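PDB 6KXF: ketosynthase from Streptomyces sp. MSC090213JE08, which is the ketosynthase of the ishigamide ketosynthase/chain length factor pair, condensing acyl and malonyl groups, probably on acyl carrier protein, into 3-oxoacyl chains. Local coordinates for the interface of chains A and B. Numbering follows the deposited sequence. Chains: chain A, Ketosynthase; chain B, Ketosynthase.

The interface of chains A and B. Residues chain A 102, 159-160; chain B 258, 261.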
loop_
_atom_site.group_PDB
_atom_site.type_symbol
_atom_site.label_atom_id
_atom_site.label_comp_id
_atom_site.label_asym_id
_atom_site.label_seq_id
_atom_site.Cartn_x
_atom_site.Cartn_y
_atom_site.Cartn_z
ATOM N N GLU A 102 -10.590 -2.240 25.698
ATOM C CA GLU A 102 -11.114 -3.409 24.940
ATOM C C GLU A 102 -12.172 -3.000 23.917
ATOM O O GLU A 102 -12.736 -3.856 23.247
ATOM C CB GLU A 102 -11.813 -4.408 25.866
ATOM C CG GLU A 102 -10.878 -5.050 26.853
ATOM C CD GLU A 102 -10.113 -6.216 26.259
ATOM O OE1 GLU A 102 -9.243 -6.727 27.004
ATOM O OE2 GLU A 102 -10.388 -6.610 25.050
ATOM N N PRO A 159 -6.453 -4.371 22.385
ATOM C CA PRO A 159 -6.242 -5.644 21.711
ATOM C C PRO A 159 -7.348 -5.997 20.704
ATOM O O PRO A 159 -7.074 -6.735 19.739
ATOM C CB PRO A 159 -6.168 -6.613 22.901
ATOM C CG PRO A 159 -7.169 -6.069 23.856
ATOM C CD PRO A 159 -7.013 -4.560 23.728
ATOM N N ASN A 160 -8.537 -5.418 20.881
ATOM C CA ASN A 160 -9.702 -5.680 20.039
ATOM C C ASN A 160 -9.730 -4.729 18.818
ATOM O O ASN A 160 -10.676 -3.997 18.579
ATOM C CB ASN A 160 -10.966 -5.641 20.892
ATOM C CG ASN A 160 -12.167 -6.242 20.198
ATOM O OD1 ASN A 160 -12.013 -6.994 19.236
ATOM N ND2 ASN A 160 -13.361 -5.927 20.688
ATOM N N ARG B 258 -7.494 -9.466 15.961
ATOM C CA ARG B 258 -7.046 -8.918 17.215
ATOM C C ARG B 258 -5.558 -8.636 17.088
ATOM O O ARG B 258 -4.886 -9.215 16.242
ATOM C CB ARG B 258 -7.232 -9.899 18.371
ATOM C CG ARG B 258 -8.640 -9.956 18.934
ATOM C CD ARG B 258 -8.691 -10.937 20.095
ATOM N NE ARG B 258 -8.337 -10.325 21.367
ATOM C CZ ARG B 258 -9.183 -9.620 22.120
ATOM N NH1 ARG B 258 -10.374 -9.266 21.657
ATOM N NH2 ARG B 258 -8.819 -9.247 23.329
ATOM N N ILE B 261 -1.351 -8.027 22.465
ATOM C CA ILE B 261 -0.578 -6.965 23.098
ATOM C C ILE B 261 0.108 -7.478 24.371
ATOM O O ILE B 261 0.797 -6.710 24.983
ATOM C CB ILE B 261 -1.442 -5.726 23.404
ATOM C CG1 ILE B 261 -2.547 -6.017 24.418
ATOM C CG2 ILE B 261 -1.988 -5.125 22.113
ATOM C CD1 ILE B 261 -3.266 -4.793 24.911
#
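B:Arg258 reaches across to A:Glu102 and closes a salt bridge, with NH2 of the guanidinium 3.5 Å from the carboxylate oxygen OE2. The two flat groups are nearly coplanar, their planes 21° apart, but the long spacing suggests an electrostatic link more than a tight grip. On its way there the arginine runs alongside A:Pro159, both side chains pointing the same way. NH2 also comes to 3.6 Å from the ring carbon CG of A:Pro159, while the start of the chain passes the proline carbonyl, whose O lies 3.5 Å from the arginine CB. The same carbonyl oxygen sits over one face of the guanidinium, displaced toward its rim, where its partial negative charge would probably favour the cation. The other terminal nitrogen, NH1, faces the side chain of A:Asn160 at 3.7 Å from the amide oxygen OD1, with the amide turned 29° from the guanidinium plane. What brings the charged end here is a bend at chi3 (87°) in the arginine, which leaves strand 250-259 close to its end. Beyond the arginine, the CG1-CD1 branch of B:Ile261, in the following loop, crosses the proline ring obliquely against its CB and CD carbons, CB also lying near the arginine NH2. This patch belongs to the interface of the two related thiolase-fold chains, the ketosynthase/chain length factor pair; its chain A side combines A:Glu102, just ahead of strand 105-110, with the loop residues just ahead of strand 161-166. Behind the contact, ND2 of A:Asn160 makes a weak hydrogen bond to the backbone O of A:Glu102 at 3.4 Å, a slight link between the two loops. At the far edge of the patch, CD1 of B:Ile261 rests 3.9 Å from CD of A:Pro159.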